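Local coordinates for STU0660 (Streptococcus thermophilus, PDB 3ZTH), which probably binds DNA as a large, magnesium-binding, four-chain Csn2 protein that takes part in CRISPR-mediated bacterial immunity, at residues T295-P298 and Y299-T302; I320-L324 and F325-Y329. All coordinates share one frame; numbering follows the deposited sequence.

Contact 1 of 2, residues T295-P298 and Y299-T302; sequences TVTP and YLLT
Val296 and Leu300, four residues apart, meet toward the C-terminal end of helix 286-296, their side chains crossing at about a right angle. CG1 of Val296 lies anti to the backbone N (chi1 176°), which carries this methyl onward along the chain until it lies 3.6 Å from CD2 of Leu300. The other branch of Leu300 goes to the residue after Val296: CD1 rests 3.5 Å from CA of Thr297, while CG lies 3.5 Å from the Thr297 carbonyl oxygen O. CD2 thus meets mainly the valine side chain, and CD1 mainly the backbone of Thr297. Leu318 of helix 312-324 touches both Val296 and Leu300, and Ile256 of strand 254-257 covers Thr297 and Leu300. The hydroxyl of Thr297 is taken up by the carbonyl of Leu293, one turn earlier in the helix.

Two successive i to i+3 hydrogen bonds tighten the backbone: Tyr299 N gives to Val296 O at 2.7 Å, and Leu300 N gives to Thr297 O at 3.1 Å. The second is almost straight (171° at the hydrogen), though its donor stands well above the carbonyl plane. Pro298 sits within this turn; its CB is 3.3 Å from Tyr299 N.

The tyrosine ring leaves in a different direction. With CG beside its own backbone N (chi1 -61°), the ring swings back along the chain, and Thr295 O lies at its edge, 3.9 Å from CD2. Its side chain also touches Gln26 and Asp240, both of which bind magnesium, and Gln26 donates a hydrogen bond to the carbonyl of Pro298. The arrangement is a 3-10 turn following an alpha-helix, here a second shell beside the magnesium site of a fold that belongs, by family, to the P-loop NTPase clan.

Contact 2 of 2, residues I320-L324 and F325-Y329; sequences ILNQL and FHFSY
A Schellman motif ends helix 312-324, with His326 as its C-prime residue, holding the positive phi that lets the chain turn back over the last carbonyls. Its two defining bonds run from Phe327 N to Asn322 O at 2.9 Å and from His326 N to Gln323 O at 2.7 Å. Asn322 O is gripped twice, because Phe325 N also reaches it at 2.9 Å, from the opposite face of the carbonyl plane. Phe325 N makes a further, weak bond to Leu321 O.

CG of Phe325 stands beside its backbone N (chi1 -75°), which lays the ring back against the final helical turn and puts CD2 3.3 Å from Leu321 O. The same ring meets that of Tyr265 with the planes nearly parallel. Phe327 takes a different torsion: its CG is anti to the backbone N (chi1 -164°), and the side chain runs alongside that of Asn322, pointing the same way. CG of Asn322 is 3.9 Å from CD2 of Phe327, the flat amide being turned about 47° from the ring plane. CB of Asn322 approaches the backbone of the returning chain, 3.7 Å from Phe327 O; that carbonyl receives a hydrogen bond from Arg330.

On the exposed side His326 turns its CB away from the helix, yet its imidazole has Leu324 O over one face, and its ND1 is 3.8 Å from Gln323 O. The helix itself leans on helix 267-277, where Leu321 touches Val274 and Leu324 touches Arg273. A 6→1 bond paired with a 5→2 bond, around a residue of left-handed conformation, is the signature of a Schellman C-cap, here with a histidine at C-prime between two phenylalanines.

Contact 1 closes before contact 2 opens: each lies at the C-terminal end of a helix, 286-296 and then 312-324, which follow one another in the chain. Their centres are 10 Å apart, and the loops leaving the two helices touch. Phe327 packs its ring against the backbone of Leu301 and Thr302, Tyr329 comes up to the carbonyl of Thr302, and Leu301 touches Phe325. The side chain of Tyr299 in contact 1 is about 5 Å from a bound magnesium ion; the side chain of Tyr329 in contact 2 is about 13 Å from a bound magnesium ion. Contact 1 lies on strand 254-257, and the touching loops tie the end of helix 312-324 to it.

Contact 1 of 2, residues T295-P298 and Y299-T302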
ATOM      1  N   THR A 295      33.456   4.405 -42.150  1.00 27.47           N
ATOM      2  CA  THR A 295      34.008   5.570 -41.480  1.00 27.94           C
ATOM      3  C   THR A 295      33.159   6.826 -41.637  1.00 28.16           C
ATOM      4  O   THR A 295      32.884   7.530 -40.671  1.00 28.26           O
ATOM      5  CB  THR A 295      35.403   5.901 -42.045  1.00 27.97           C
ATOM      6  OG1 THR A 295      36.304   4.829 -41.748  1.00 27.51           O
ATOM      7  CG2 THR A 295      35.925   7.216 -41.466  1.00 24.50           C
ATOM      8  N   VAL A 296      32.745   7.087 -42.870  1.00 28.85           N
ATOM      9  CA  VAL A 296      32.000   8.287 -43.217  1.00 29.23           C
ATOM     10  C   VAL A 296      30.487   8.306 -43.051  1.00 29.79           C
ATOM     11  O   VAL A 296      29.909   9.368 -42.793  1.00 31.05           O
ATOM     12  CB  VAL A 296      32.319   8.693 -44.675  1.00 30.11           C
ATOM     13  CG1 VAL A 296      31.482   9.875 -45.072  1.00 36.50           C
ATOM     14  CG2 VAL A 296      33.784   9.029 -44.814  1.00 26.37           C
ATOM     15  N   THR A 297      29.838   7.160 -43.205  1.00 28.67           N
ATOM     16  CA  THR A 297      28.383   7.119 -43.094  1.00 29.25           C
ATOM     17  C   THR A 297      27.771   7.931 -41.946  1.00 29.72           C
ATOM     18  O   THR A 297      26.791   8.643 -42.140  1.00 29.03           O
ATOM     19  CB  THR A 297      27.876   5.679 -43.007  1.00 28.50           C
ATOM     20  OG1 THR A 297      28.128   5.018 -44.254  1.00 30.56           O
ATOM     21  CG2 THR A 297      26.395   5.660 -42.730  1.00 26.22           C
ATOM     22  N   PRO A 298      28.336   7.830 -40.733  1.00 30.62           N
ATOM     23  CA  PRO A 298      27.774   8.594 -39.614  1.00 29.53           C
ATOM     24  C   PRO A 298      27.759  10.114 -39.845  1.00 30.53           C
ATOM     25  O   PRO A 298      27.000  10.840 -39.196  1.00 31.01           O
ATOM     26  CB  PRO A 298      28.677   8.199 -38.445  1.00 26.56           C
ATOM     27  CG  PRO A 298      29.088   6.811 -38.808  1.00 28.88           C
ATOM     28  CD  PRO A 298      29.408   6.932 -40.269  1.00 27.90           C
ATOM     29  N   TYR A 299      28.589  10.591 -40.767  1.00 30.37           N
ATOM     30  CA  TYR A 299      28.664  12.024 -41.040  1.00 33.03           C
ATOM     31  C   TYR A 299      27.953  12.490 -42.303  1.00 32.05           C
ATOM     32  O   TYR A 299      28.058  13.650 -42.669  1.00 33.16           O
ATOM     33  CB  TYR A 299      30.126  12.463 -41.109  1.00 36.07           C
ATOM     34  CG  TYR A 299      30.867  12.225 -39.825  1.00 41.13           C
ATOM     35  CD1 TYR A 299      30.632  13.023 -38.705  1.00 43.31           C
ATOM     36  CD2 TYR A 299      31.766  11.164 -39.707  1.00 44.91           C
ATOM     37  CE1 TYR A 299      31.276  12.767 -37.487  1.00 44.91           C
ATOM     38  CE2 TYR A 299      32.415  10.897 -38.498  1.00 45.73           C
ATOM     39  CZ  TYR A 299      32.164  11.700 -37.395  1.00 45.63           C
ATOM     40  OH  TYR A 299      32.793  11.426 -36.206  1.00 44.54           O
ATOM     41  N   LEU A 300      27.227  11.601 -42.967  1.00 31.84           N
ATOM     42  CA  LEU A 300      26.532  11.972 -44.191  1.00 32.87           C
ATOM     43  C   LEU A 300      25.305  12.820 -43.906  1.00 33.38           C
ATOM     44  O   LEU A 300      24.763  12.783 -42.808  1.00 35.27           O
ATOM     45  CB  LEU A 300      26.123  10.710 -44.954  1.00 33.07           C
ATOM     46  CG  LEU A 300      27.316   9.829 -45.337  1.00 35.15           C
ATOM     47  CD1 LEU A 300      26.844   8.524 -45.947  1.00 34.60           C
ATOM     48  CD2 LEU A 300      28.208  10.597 -46.312  1.00 37.85           C
ATOM     49  N   LEU A 301      24.873  13.591 -44.899  1.00 34.59           N
ATOM     50  CA  LEU A 301      23.685  14.435 -44.766  1.00 34.70           C
ATOM     51  C   LEU A 301      23.788  15.377 -43.568  1.00 35.22           C
ATOM     52  O   LEU A 301      22.805  15.625 -42.875  1.00 34.48           O
ATOM     53  CB  LEU A 301      22.437  13.559 -44.616  1.00 31.79           C
ATOM     54  CG  LEU A 301      22.451  12.241 -45.403  1.00 32.27           C
ATOM     55  CD1 LEU A 301      21.195  11.440 -45.083  1.00 32.19           C
ATOM     56  CD2 LEU A 301      22.554  12.514 -46.890  1.00 29.17           C
ATOM     57  N   THR A 302      24.979  15.901 -43.325  1.00 37.18           N
ATOM     58  CA  THR A 302      25.163  16.805 -42.200  1.00 40.89           C
ATOM     59  C   THR A 302      25.947  18.043 -42.587  1.00 42.22           C
ATOM     60  O   THR A 302      27.120  17.946 -42.960  1.00 42.26           O
ATOM     61  CB  THR A 302      25.931  16.133 -41.028  1.00 40.54           C
ATOM     62  OG1 THR A 302      25.266  14.932 -40.625  1.00 42.59           O
ATOM     63  CG2 THR A 302      25.993  17.075 -39.839  1.00 39.05           C
TER

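Contact 2 of 2, residues I320-L324 and F325-Y329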
ATOM      1  N   ILE A 320      31.441  12.467 -52.378  1.00 32.06           N
ATOM      2  CA  ILE A 320      30.735  11.779 -53.443  1.00 30.65           C
ATOM      3  C   ILE A 320      29.433  11.179 -52.928  1.00 30.99           C
ATOM      4  O   ILE A 320      28.376  11.352 -53.548  1.00 31.12           O
ATOM      5  CB  ILE A 320      31.632  10.682 -54.087  1.00 27.54           C
ATOM      6  CG1 ILE A 320      32.833  11.345 -54.771  1.00 24.81           C
ATOM      7  CG2 ILE A 320      30.847   9.894 -55.108  1.00 24.77           C
ATOM      8  CD1 ILE A 320      33.858  10.375 -55.340  1.00 24.87           C
ATOM      9  N   LEU A 321      29.497  10.496 -51.784  1.00 31.00           N
ATOM     10  CA  LEU A 321      28.301   9.885 -51.220  1.00 29.49           C
ATOM     11  C   LEU A 321      27.232  10.926 -50.967  1.00 30.34           C
ATOM     12  O   LEU A 321      26.067  10.729 -51.335  1.00 30.42           O
ATOM     13  CB  LEU A 321      28.623   9.135 -49.928  1.00 27.04           C
ATOM     14  CG  LEU A 321      29.301   7.779 -50.147  1.00 26.31           C
ATOM     15  CD1 LEU A 321      29.677   7.176 -48.810  1.00 24.29           C
ATOM     16  CD2 LEU A 321      28.371   6.845 -50.921  1.00 22.79           C
ATOM     17  N   ASN A 322      27.614  12.037 -50.349  1.00 29.69           N
ATOM     18  CA  ASN A 322      26.641  13.090 -50.094  1.00 32.09           C
ATOM     19  C   ASN A 322      25.949  13.480 -51.392  1.00 33.38           C
ATOM     20  O   ASN A 322      24.728  13.599 -51.444  1.00 34.68           O
ATOM     21  CB  ASN A 322      27.316  14.307 -49.479  1.00 30.73           C
ATOM     22  CG  ASN A 322      27.091  14.391 -47.995  1.00 32.03           C
ATOM     23  OD1 ASN A 322      27.746  15.169 -47.299  1.00 31.77           O
ATOM     24  ND2 ASN A 322      26.153  13.589 -47.493  1.00 29.28           N
ATOM     25  N   GLN A 323      26.736  13.665 -52.443  1.00 35.47           N
ATOM     26  CA  GLN A 323      26.188  14.029 -53.738  1.00 37.50           C
ATOM     27  C   GLN A 323      25.144  13.013 -54.216  1.00 37.30           C
ATOM     28  O   GLN A 323      24.123  13.398 -54.786  1.00 37.88           O
ATOM     29  CB  GLN A 323      27.315  14.157 -54.767  1.00 39.81           C
ATOM     30  CG  GLN A 323      26.833  14.649 -56.111  1.00 45.09           C
ATOM     31  CD  GLN A 323      27.956  15.039 -57.051  1.00 48.83           C
ATOM     32  OE1 GLN A 323      27.707  15.423 -58.197  1.00 51.49           O
ATOM     33  NE2 GLN A 323      29.198  14.950 -56.576  1.00 49.58           N
ATOM     34  N   LEU A 324      25.393  11.724 -53.978  1.00 37.64           N
ATOM     35  CA  LEU A 324      24.459  10.674 -54.387  1.00 36.01           C
ATOM     36  C   LEU A 324      23.121  10.802 -53.680  1.00 36.11           C
ATOM     37  O   LEU A 324      22.119  10.236 -54.115  1.00 36.53           O
ATOM     38  CB  LEU A 324      25.033   9.286 -54.103  1.00 35.72           C
ATOM     39  CG  LEU A 324      26.281   8.881 -54.885  1.00 39.90           C
ATOM     40  CD1 LEU A 324      26.482   7.395 -54.698  1.00 43.01           C
ATOM     41  CD2 LEU A 324      26.136   9.196 -56.375  1.00 41.49           C
ATOM     42  N   PHE A 325      23.114  11.532 -52.573  1.00 35.27           N
ATOM     43  CA  PHE A 325      21.893  11.752 -51.818  1.00 35.68           C
ATOM     44  C   PHE A 325      21.431  13.181 -52.062  1.00 34.96           C
ATOM     45  O   PHE A 325      20.502  13.669 -51.432  1.00 34.73           O
ATOM     46  CB  PHE A 325      22.140  11.514 -50.328  1.00 35.89           C
ATOM     47  CG  PHE A 325      22.251  10.060 -49.961  1.00 36.99           C
ATOM     48  CD1 PHE A 325      21.127   9.243 -49.969  1.00 37.55           C
ATOM     49  CD2 PHE A 325      23.476   9.503 -49.621  1.00 36.71           C
ATOM     50  CE1 PHE A 325      21.224   7.894 -49.643  1.00 37.62           C
ATOM     51  CE2 PHE A 325      23.580   8.158 -49.296  1.00 37.18           C
ATOM     52  CZ  PHE A 325      22.454   7.351 -49.306  1.00 37.69           C
ATOM     53  N   HIS A 326      22.091  13.843 -52.997  1.00 35.81           N
ATOM     54  CA  HIS A 326      21.752  15.208 -53.334  1.00 39.01           C
ATOM     55  C   HIS A 326      21.917  16.136 -52.136  1.00 40.58           C
ATOM     56  O   HIS A 326      21.219  17.143 -52.023  1.00 41.88           O
ATOM     57  CB  HIS A 326      20.318  15.275 -53.858  1.00 40.15           C
ATOM     58  CG  HIS A 326      20.095  14.461 -55.091  1.00 43.20           C
ATOM     59  ND1 HIS A 326      20.805  14.666 -56.254  1.00 43.96           N
ATOM     60  CD2 HIS A 326      19.253  13.429 -55.340  1.00 44.88           C
ATOM     61  CE1 HIS A 326      20.413  13.795 -57.167  1.00 45.57           C
ATOM     62  NE2 HIS A 326      19.473  13.032 -56.639  1.00 45.88           N
ATOM     63  N   PHE A 327      22.828  15.791 -51.232  1.00 39.82           N
ATOM     64  CA  PHE A 327      23.080  16.646 -50.083  1.00 36.63           C
ATOM     65  C   PHE A 327      24.280  17.499 -50.478  1.00 35.77           C
ATOM     66  O   PHE A 327      25.283  16.975 -50.974  1.00 37.07           O
ATOM     67  CB  PHE A 327      23.400  15.822 -48.842  1.00 34.42           C
ATOM     68  CG  PHE A 327      23.284  16.599 -47.564  1.00 33.69           C
ATOM     69  CD1 PHE A 327      22.037  16.923 -47.046  1.00 32.12           C
ATOM     70  CD2 PHE A 327      24.420  17.035 -46.890  1.00 32.77           C
ATOM     71  CE1 PHE A 327      21.927  17.670 -45.879  1.00 31.28           C
ATOM     72  CE2 PHE A 327      24.314  17.783 -45.722  1.00 29.62           C
ATOM     73  CZ  PHE A 327      23.072  18.098 -45.218  1.00 29.16           C
ATOM     74  N   SER A 328      24.179  18.804 -50.244  1.00 33.47           N
ATOM     75  CA  SER A 328      25.219  19.763 -50.622  1.00 33.09           C
ATOM     76  C   SER A 328      26.519  19.866 -49.812  1.00 33.02           C
ATOM     77  O   SER A 328      27.521  20.369 -50.324  1.00 33.10           O
ATOM     78  CB  SER A 328      24.602  21.160 -50.704  1.00 33.24           C
ATOM     79  OG  SER A 328      24.165  21.591 -49.419  1.00 35.37           O
ATOM     80  N   TYR A 329      26.532  19.417 -48.564  1.00 32.92           N
ATOM     81  CA  TYR A 329      27.759  19.534 -47.779  1.00 34.19           C
ATOM     82  C   TYR A 329      28.999  18.938 -48.439  1.00 35.51           C
ATOM     83  O   TYR A 329      28.936  17.882 -49.074  1.00 34.52           O
ATOM     84  CB  TYR A 329      27.599  18.897 -46.403  1.00 34.56           C
ATOM     85  CG  TYR A 329      28.826  19.103 -45.552  1.00 34.30           C
ATOM     86  CD1 TYR A 329      29.064  20.336 -44.933  1.00 33.41           C
ATOM     87  CD2 TYR A 329      29.778  18.092 -45.407  1.00 34.63           C
ATOM     88  CE1 TYR A 329      30.218  20.558 -44.195  1.00 35.18           C
ATOM     89  CE2 TYR A 329      30.943  18.302 -44.667  1.00 35.46           C
ATOM     90  CZ  TYR A 329      31.156  19.538 -44.064  1.00 36.28           C
ATOM     91  OH  TYR A 329      32.294  19.750 -43.325  1.00 37.76           O
TER